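Local coordinates for protein endo-beta-1,2-glucanase (Talaromyces funiculosus, PDB 6IMV) that hydrolyses beta-1,2-linked glucans from within the chain as an N-glycosylated fungal glycoside hydrolase, seen here in complex with sophorose, at residues S346-T351 with G356-Y361; M410-G415 with A429-D434; T338-M343 with T420-T425. All blocks are in the same frame, centred on the assembly; numbering follows the deposited sequence.

Contact 1 (S346-T351 with G356-Y361); sequences SINNVT and GDVVGY. With NAG (2-acetamido-2-deoxy-beta-D-glucopyranose), chain C; BGC (beta-D-glucopyranose), chain I.
A two-stranded beta hairpin, strand 347-352 against strand 357-362, brings Y361 across the backbone of S346-N348 in the glucose-binding pocket. The strands run antiparallel, with N348 opposite Y361 and T351 opposite V358 as non-hydrogen-bonded pairs. Between them the backbone bonds N349 N to G360 O (2.8 Å) and V359 N to V350 O (3.0 Å) tie the strands together.

The Y361 ring, its CG anti to the backbone N (chi1 -172°), is sandwiched: I347 O sits over one face, offset toward the rim, while the glucose covers the opposite face with its C1 above the ring centre. N348 stands at the edge of the same ring, its amide plane 79° from the ring plane, and OD1 lies 3.6 Å from Y361 CD1. Its ND2 donates an almost straight bond to the glucose O4 (2.9 Å, 169°) and also bonds E418; these two acceptors on ND2 fix the amide's rotation. At the far end of the ring a water joins Y361 OH to S346 O. Replacing Y361 by an alanine would probably strip the sugar of its aromatic platform and leave that water without its hydroxyl partner.

Away from the glucose, N349 is glycosylated: ND2 is covalently bonded to C1 of the N-acetylglucosamine, and OD1 accepts from V350 N from above the carbonyl plane. V359 CG2 packs against this linkage, 3.1 Å from N349 ND2. V358 CG1 instead touches N349 O and N348 OD1. The hairpin thus carries both an N-glycan, on N349, and an aromatic platform under a sugar ring with an amide at its edge, an arrangement characteristic of carbohydrate-binding sites in glycoside hydrolases.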
# COMPACT_ATOMS: atom_id res chain seq x y z
N SER A 346 -4.15 -4.77 8.88
CA SER A 346 -2.92 -4.71 9.65
C SER A 346 -2.59 -3.25 9.96
O SER A 346 -2.63 -2.38 9.06
CB SER A 346 -1.78 -5.38 8.91
OG SER A 346 -2.12 -6.69 8.49
N ILE A 347 -2.28 -2.96 11.23
CA ILE A 347 -2.25 -1.58 11.72
C ILE A 347 -1.50 -1.51 13.06
O ILE A 347 -1.45 -2.49 13.82
CB ILE A 347 -3.69 -1.04 11.85
CG1 ILE A 347 -3.74 0.48 11.98
CG2 ILE A 347 -4.44 -1.71 13.00
CD1 ILE A 347 -3.34 1.21 10.72
N ASN A 348 -0.93 -0.33 13.34
CA ASN A 348 -0.39 -0.01 14.65
C ASN A 348 -1.53 0.04 15.67
O ASN A 348 -2.64 0.50 15.38
CB ASN A 348 0.41 1.29 14.66
CG ASN A 348 1.78 1.11 14.05
OD1 ASN A 348 2.68 0.58 14.70
ND2 ASN A 348 1.93 1.49 12.79
N ASN A 349 -1.20 -0.45 16.88
CA ASN A 349 -2.08 -0.46 18.03
C ASN A 349 -2.14 0.95 18.62
O ASN A 349 -1.41 1.86 18.18
CB ASN A 349 -1.57 -1.47 19.06
CG ASN A 349 -2.64 -2.06 19.95
OD1 ASN A 349 -3.79 -1.59 19.97
ND2 ASN A 349 -2.27 -3.09 20.69
N VAL A 350 -2.98 1.11 19.64
CA VAL A 350 -3.20 2.39 20.32
C VAL A 350 -1.90 2.88 20.98
O VAL A 350 -1.00 2.10 21.31
CB VAL A 350 -4.33 2.29 21.35
CG1 VAL A 350 -5.64 1.88 20.72
CG2 VAL A 350 -3.99 1.35 22.50
N THR A 351 -1.86 4.20 21.17
CA THR A 351 -0.88 4.88 21.96
C THR A 351 -1.26 4.76 23.44
O THR A 351 -2.42 4.90 23.80
CB THR A 351 -0.79 6.36 21.57
OG1 THR A 351 -0.39 6.44 20.20
CG2 THR A 351 0.16 7.15 22.44
N GLY A 356 3.37 7.97 25.49
CA GLY A 356 3.41 8.47 24.13
C GLY A 356 3.85 7.40 23.13
O GLY A 356 4.03 7.72 21.97
N ASP A 357 3.98 6.14 23.56
CA ASP A 357 4.42 5.05 22.69
C ASP A 357 3.21 4.24 22.21
O ASP A 357 2.24 4.04 22.95
CB ASP A 357 5.40 4.09 23.38
CG ASP A 357 6.63 4.77 23.97
OD1 ASP A 357 7.05 5.81 23.43
OD2 ASP A 357 7.14 4.26 24.99
N VAL A 358 3.31 3.77 20.97
CA VAL A 358 2.40 2.78 20.43
C VAL A 358 2.69 1.44 21.12
O VAL A 358 3.86 1.07 21.26
CB VAL A 358 2.58 2.72 18.90
CG1 VAL A 358 2.13 1.40 18.30
CG2 VAL A 358 1.86 3.89 18.25
N VAL A 359 1.64 0.73 21.54
CA VAL A 359 1.84 -0.45 22.40
C VAL A 359 2.28 -1.67 21.58
O VAL A 359 2.83 -2.60 22.14
CB VAL A 359 0.61 -0.77 23.27
CG1 VAL A 359 0.28 0.37 24.21
CG2 VAL A 359 -0.61 -1.13 22.46
N GLY A 360 2.07 -1.65 20.26
CA GLY A 360 2.49 -2.75 19.41
C GLY A 360 1.91 -2.62 18.01
O GLY A 360 1.23 -1.65 17.71
N TYR A 361 2.22 -3.60 17.15
CA TYR A 361 1.63 -3.68 15.82
C TYR A 361 0.69 -4.88 15.73
O TYR A 361 1.05 -5.99 16.10
CB TYR A 361 2.73 -3.76 14.76
CG TYR A 361 2.20 -3.65 13.36
CD1 TYR A 361 1.90 -2.42 12.80
CD2 TYR A 361 1.96 -4.78 12.59
CE1 TYR A 361 1.39 -2.30 11.52
CE2 TYR A 361 1.46 -4.68 11.30
CZ TYR A 361 1.18 -3.44 10.77
OH TYR A 361 0.70 -3.33 9.50
C1 NAG C . -3.14 -3.80 21.59
C2 NAG C . -2.47 -5.10 21.98
C3 NAG C . -3.43 -5.89 22.86
C4 NAG C . -3.78 -5.09 24.10
C5 NAG C . -4.26 -3.70 23.72
C6 NAG C . -4.36 -2.82 24.96
C7 NAG C . -0.93 -5.79 20.20
C8 NAG C . -0.72 -6.75 19.07
N2 NAG C . -2.11 -5.87 20.81
O3 NAG C . -2.85 -7.13 23.22
O4 NAG C . -4.84 -5.78 24.78
O5 NAG C . -3.38 -3.05 22.78
O6 NAG C . -4.92 -1.57 24.57
O7 NAG C . -0.07 -4.99 20.54
C2 BGC I . 6.21 -1.96 11.61
C3 BGC I . 5.71 -0.59 12.09
C4 BGC I . 5.13 0.25 10.94
C5 BGC I . 4.15 -0.59 10.11
C6 BGC I . 3.58 0.15 8.90
C1 BGC I . 5.14 -2.65 10.76
O1 BGC I . 5.55 -3.92 10.24
O2 BGC I . 6.46 -2.78 12.73
O3 BGC I . 6.77 0.13 12.73
O4 BGC I . 4.47 1.44 11.44
O5 BGC I . 4.80 -1.79 9.67
O6 BGC I . 4.64 0.44 7.99
O HOH W 1 -0.18 -1.06 8.60

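Contact 2 (M410-G415 with A429-D434); sequences MQNIYG and ALLTWD. With BGC (beta-D-glucopyranose), chain I.
L431, on strand 427-432 of the large antiparallel sheet, reaches the tight turn of a beta hairpin formed by strands 411-412 and 415-421. The contact is one of van der Waals packing, carried by the two methyls of L431. CD1 lies against the base of the Y414 side chain, 3.5 Å from CD2 of that ring, and the two side chains meet at about a right angle. CD2 points to the amide of N412, 3.4 Å from its ND2, as the two side chains pass in opposite directions. The first torsion of L431 (chi1 -43°) sets CG beside the backbone N, and the two methyls fork from there, CD1 to Y414 and CD2 to N412. All three residues are buried.

Polar bonds give the turn its shape. N412 to G415 form a type I beta turn, closed by G415 N to N412 O (2.9 Å) and N412 N to G415 O (2.7 Å). Outside the segments, N412 ND2 bonds T417 and Y414 OH takes the backbone N of G71, so both polar ends have partners.

Past L431 the strand leads into the pocket: T432 caps the following helix and D434, salt-bridged to K82, lies near the glucose. Within the turn itself N412 OD1, on a CG set between backbone N and carbonyl carbon (chi1 57°), accepts from Y414 N at 2.7 Å, completing an Asx turn.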
# COMPACT_ATOMS: atom_id res chain seq x y z
N MET A 410 -9.63 11.18 15.51
CA MET A 410 -9.37 10.39 14.31
C MET A 410 -9.14 11.28 13.08
O MET A 410 -8.84 10.76 12.00
CB MET A 410 -10.50 9.38 14.07
CG MET A 410 -10.39 8.17 15.00
SD MET A 410 -8.75 7.36 14.86
CE MET A 410 -8.89 6.60 13.25
N GLN A 411 -9.20 12.60 13.26
CA GLN A 411 -8.60 13.55 12.32
C GLN A 411 -7.57 14.41 13.06
O GLN A 411 -7.68 14.66 14.28
CB GLN A 411 -9.64 14.47 11.66
CG GLN A 411 -10.61 13.75 10.75
CD GLN A 411 -11.58 14.72 10.10
OE1 GLN A 411 -12.48 15.27 10.75
NE2 GLN A 411 -11.38 14.95 8.81
N ASN A 412 -6.58 14.86 12.29
CA ASN A 412 -5.50 15.71 12.77
C ASN A 412 -5.10 16.67 11.64
O ASN A 412 -5.60 16.54 10.53
CB ASN A 412 -4.33 14.86 13.26
CG ASN A 412 -3.79 13.93 12.20
OD1 ASN A 412 -3.08 14.36 11.29
ND2 ASN A 412 -4.12 12.66 12.30
N ILE A 413 -4.16 17.58 11.93
CA ILE A 413 -3.72 18.61 10.96
C ILE A 413 -2.89 17.99 9.83
O ILE A 413 -2.45 18.73 8.94
CB ILE A 413 -2.95 19.75 11.65
CG1 ILE A 413 -1.71 19.26 12.40
CG2 ILE A 413 -3.86 20.56 12.54
CD1 ILE A 413 -0.75 20.37 12.77
N TYR A 414 -2.67 16.67 9.86
CA TYR A 414 -2.03 15.95 8.76
C TYR A 414 -3.00 14.93 8.13
O TYR A 414 -2.56 14.01 7.43
CB TYR A 414 -0.77 15.24 9.26
CG TYR A 414 0.08 16.06 10.20
CD1 TYR A 414 1.04 16.94 9.73
CD2 TYR A 414 -0.09 15.96 11.58
CE1 TYR A 414 1.81 17.71 10.60
CE2 TYR A 414 0.68 16.70 12.46
CZ TYR A 414 1.63 17.57 11.97
OH TYR A 414 2.37 18.30 12.85
N GLY A 415 -4.31 15.11 8.37
CA GLY A 415 -5.36 14.25 7.80
C GLY A 415 -5.84 13.21 8.80
O GLY A 415 -5.97 13.51 9.99
N ALA A 429 -2.06 7.42 18.17
CA ALA A 429 -1.76 8.82 17.88
C ALA A 429 -0.51 8.86 16.99
O ALA A 429 0.61 9.15 17.43
CB ALA A 429 -1.58 9.58 19.17
N LEU A 430 -0.73 8.49 15.73
CA LEU A 430 0.33 8.14 14.82
C LEU A 430 -0.13 8.43 13.39
O LEU A 430 -1.33 8.39 13.10
CB LEU A 430 0.65 6.66 15.04
CG LEU A 430 1.80 6.08 14.22
CD1 LEU A 430 3.13 6.61 14.73
CD2 LEU A 430 1.78 4.56 14.25
N LEU A 431 0.84 8.73 12.52
CA LEU A 431 0.64 8.83 11.08
C LEU A 431 1.61 7.86 10.39
O LEU A 431 2.78 7.86 10.73
CB LEU A 431 0.94 10.26 10.61
CG LEU A 431 0.40 11.40 11.46
CD1 LEU A 431 1.03 12.71 11.03
CD2 LEU A 431 -1.12 11.47 11.39
N THR A 432 1.12 7.07 9.42
CA THR A 432 2.00 6.28 8.56
C THR A 432 1.51 6.37 7.11
O THR A 432 0.33 6.62 6.86
CB THR A 432 2.08 4.81 9.00
OG1 THR A 432 0.80 4.21 8.83
CG2 THR A 432 2.54 4.65 10.44
N TRP A 433 2.44 6.14 6.16
CA TRP A 433 2.09 6.03 4.74
C TRP A 433 1.03 4.95 4.55
O TRP A 433 0.04 5.17 3.83
CB TRP A 433 3.32 5.73 3.87
CG TRP A 433 4.27 6.88 3.75
CD1 TRP A 433 5.27 7.19 4.62
CD2 TRP A 433 4.30 7.88 2.72
NE1 TRP A 433 5.93 8.31 4.20
CE2 TRP A 433 5.36 8.76 3.03
CE3 TRP A 433 3.54 8.12 1.57
CZ2 TRP A 433 5.67 9.86 2.24
CZ3 TRP A 433 3.85 9.21 0.79
CH2 TRP A 433 4.89 10.08 1.13
N ASP A 434 1.27 3.79 5.18
CA ASP A 434 0.41 2.61 5.04
C ASP A 434 -1.05 2.94 5.41
O ASP A 434 -1.97 2.50 4.71
CB ASP A 434 0.95 1.42 5.85
CG ASP A 434 2.10 0.67 5.18
OD1 ASP A 434 3.12 1.28 4.88
OD2 ASP A 434 1.97 -0.56 4.99
C2 BGC I . 6.21 -1.96 11.61
C3 BGC I . 5.71 -0.59 12.09
C4 BGC I . 5.13 0.25 10.94
C5 BGC I . 4.15 -0.59 10.11
C6 BGC I . 3.58 0.15 8.90
C1 BGC I . 5.14 -2.65 10.76
O1 BGC I . 5.55 -3.92 10.24
O2 BGC I . 6.46 -2.78 12.73
O3 BGC I . 6.77 0.13 12.73
O4 BGC I . 4.47 1.44 11.44
O5 BGC I . 4.80 -1.79 9.67
O6 BGC I . 4.64 0.44 7.99

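Contact 3 (T338-M343 with T420-T425); sequences TQVPGM and TRRDGT. With NAG (2-acetamido-2-deoxy-beta-D-glucopyranose), chain B.
R422, at the second position of a type I beta turn from R421 to G424, lays its side chain against V340 and P341 in the loop that follows helix 318-337. That helix ends in a Schellman motif at Q339. R422 crosses both partners at about a right angle. Its CG lies between backbone N and carbonyl carbon (chi1 63°), and the chain then runs extended from CG to NE, so that CB and CD each reach a different residue of the loop: CB faces P341 CD at 4.1 Å, and CD faces V340 CG1 at 3.9 Å. The proline also brings CG to R422 O (3.8 Å). V340 and P341 are buried and rest in addition on I381 of strand 380-381, whereas R422 remains exposed.

The guanidinium goes beyond this apolar patch. NE bonds L378 O, and NH1 donates to a water that in turn donates to Q339 O, bridging the turn and the helix end.

R421 takes no part in the packing on the loop. Its chain, bent at chi3 (61°), folds back on D423 and grips the carboxylate side-on, NE to OD1 and NH2 to OD2. The NH2 bond lies nearly in the guanidinium plane but meets OD2 from above the carboxylate plane. NH1 forms a second salt bridge, to D379, and the methyl C8 of an N-acetylglucosamine lies over one guanidinium face. The turn is drawn together at R421 O, which accepts from T420 OG1 and G424 N on opposite faces of its plane. D423 OD1 is shared among three donors: R421 NE, T425 OG1 at 2.7 Å and, completing an Asx turn, T425 N at 3.0 Å.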
# COMPACT_ATOMS: atom_id res chain seq x y z
N THR A 338 -21.53 -7.82 12.11
CA THR A 338 -20.81 -8.02 13.39
C THR A 338 -20.78 -6.72 14.21
O THR A 338 -20.15 -6.68 15.26
CB THR A 338 -19.40 -8.60 13.19
OG1 THR A 338 -18.59 -7.70 12.44
CG2 THR A 338 -19.42 -9.95 12.50
N GLN A 339 -21.45 -5.67 13.72
CA GLN A 339 -21.73 -4.41 14.44
C GLN A 339 -20.43 -3.66 14.77
O GLN A 339 -20.24 -3.20 15.89
CB GLN A 339 -22.55 -4.67 15.71
CG GLN A 339 -23.95 -5.17 15.42
CD GLN A 339 -24.69 -5.40 16.72
OE1 GLN A 339 -24.55 -6.43 17.35
NE2 GLN A 339 -25.46 -4.42 17.14
N VAL A 340 -19.56 -3.50 13.76
CA VAL A 340 -18.29 -2.80 13.88
C VAL A 340 -18.38 -1.49 13.10
O VAL A 340 -18.78 -1.47 11.94
CB VAL A 340 -17.12 -3.67 13.37
CG1 VAL A 340 -15.78 -2.96 13.54
CG2 VAL A 340 -17.09 -5.03 14.06
N PRO A 341 -18.03 -0.34 13.72
CA PRO A 341 -18.14 0.97 13.06
C PRO A 341 -16.94 1.32 12.16
O PRO A 341 -16.64 2.50 11.96
CB PRO A 341 -18.26 1.91 14.27
CG PRO A 341 -17.39 1.27 15.31
CD PRO A 341 -17.63 -0.22 15.13
N GLY A 342 -16.31 0.30 11.60
CA GLY A 342 -15.18 0.44 10.71
C GLY A 342 -14.85 -0.90 10.09
O GLY A 342 -15.62 -1.87 10.24
N MET A 343 -13.70 -0.97 9.41
CA MET A 343 -13.23 -2.22 8.85
C MET A 343 -11.76 -2.43 9.26
O MET A 343 -11.14 -1.53 9.84
CB MET A 343 -13.42 -2.23 7.33
CG MET A 343 -14.87 -2.11 6.93
SD MET A 343 -15.15 -2.28 5.14
CE MET A 343 -14.52 -0.71 4.54
N THR A 420 -8.22 3.59 15.60
CA THR A 420 -8.99 3.70 16.83
C THR A 420 -9.46 2.30 17.25
O THR A 420 -9.79 1.47 16.41
CB THR A 420 -10.19 4.64 16.68
OG1 THR A 420 -10.88 4.71 17.93
CG2 THR A 420 -11.17 4.22 15.60
N ARG A 421 -9.54 2.07 18.56
CA ARG A 421 -10.30 0.96 19.08
C ARG A 421 -11.75 1.10 18.60
O ARG A 421 -12.29 2.23 18.55
CB ARG A 421 -10.22 0.91 20.61
CG ARG A 421 -8.89 0.39 21.14
CD ARG A 421 -8.88 0.23 22.65
NE ARG A 421 -9.90 -0.72 23.08
CZ ARG A 421 -9.73 -2.04 23.18
NH1 ARG A 421 -8.59 -2.61 22.84
NH2 ARG A 421 -10.73 -2.79 23.62
N ARG A 422 -12.39 -0.02 18.25
CA ARG A 422 -13.78 0.04 17.82
C ARG A 422 -14.69 0.47 18.98
O ARG A 422 -15.78 0.98 18.74
CB ARG A 422 -14.23 -1.26 17.16
CG ARG A 422 -14.22 -2.49 18.05
CD ARG A 422 -14.64 -3.70 17.24
NE ARG A 422 -14.52 -4.95 17.98
CZ ARG A 422 -15.41 -5.41 18.85
NH1 ARG A 422 -16.49 -4.70 19.13
NH2 ARG A 422 -15.19 -6.57 19.44
N ASP A 423 -14.24 0.29 20.23
CA ASP A 423 -15.03 0.71 21.41
C ASP A 423 -14.71 2.16 21.80
O ASP A 423 -15.28 2.70 22.76
CB ASP A 423 -14.83 -0.26 22.58
CG ASP A 423 -13.45 -0.23 23.23
OD1 ASP A 423 -12.66 0.70 22.94
OD2 ASP A 423 -13.17 -1.14 24.01
N GLY A 424 -13.77 2.79 21.09
CA GLY A 424 -13.49 4.22 21.23
C GLY A 424 -12.76 4.62 22.51
O GLY A 424 -12.73 5.80 22.84
N THR A 425 -12.13 3.66 23.20
CA THR A 425 -11.43 3.92 24.47
C THR A 425 -9.94 4.22 24.24
O THR A 425 -9.21 4.52 25.18
CB THR A 425 -11.55 2.74 25.44
OG1 THR A 425 -10.92 1.61 24.83
CG2 THR A 425 -12.98 2.43 25.81
C1 NAG B . -4.48 -6.02 26.15
C2 NAG B . -5.73 -6.33 26.97
C3 NAG B . -5.37 -6.69 28.42
C4 NAG B . -4.19 -7.64 28.53
C5 NAG B . -3.04 -7.08 27.68
C6 NAG B . -1.73 -7.85 27.78
C7 NAG B . -7.61 -4.91 26.27
C8 NAG B . -8.22 -3.56 26.49
N2 NAG B . -6.53 -5.13 27.01
O3 NAG B . -6.49 -7.28 29.09
O4 NAG B . -3.86 -7.78 29.93
O5 NAG B . -3.50 -7.05 26.31
O6 NAG B . -1.79 -9.03 26.97
O7 NAG B . -8.06 -5.71 25.48
O HOH W 2 -17.75 -2.72 17.56

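Overall arrangement
The three contacts lie on the same side of the chain's centre, their centres about 13 Å (1 and 2), 16 Å (1 and 3) and 17 Å (2 and 3) apart. Along the chain, contact 3 opens first at 338-343; contact 1 both opens and closes before contact 2 begins, and contact 3 closes at 420-425, between the two halves of contact 2. Contacts 2 and 3 share the large antiparallel sheet through neighbouring strands 415-421 and 427-432. The separate hairpin of contact 1 packs on these strands, T351 OG1 probably bonding A429 N and V350 touching R421. Contacts 1 and 2 both reach the glucose, so hairpin and sheet together line its pocket, while contact 3 lies farther out.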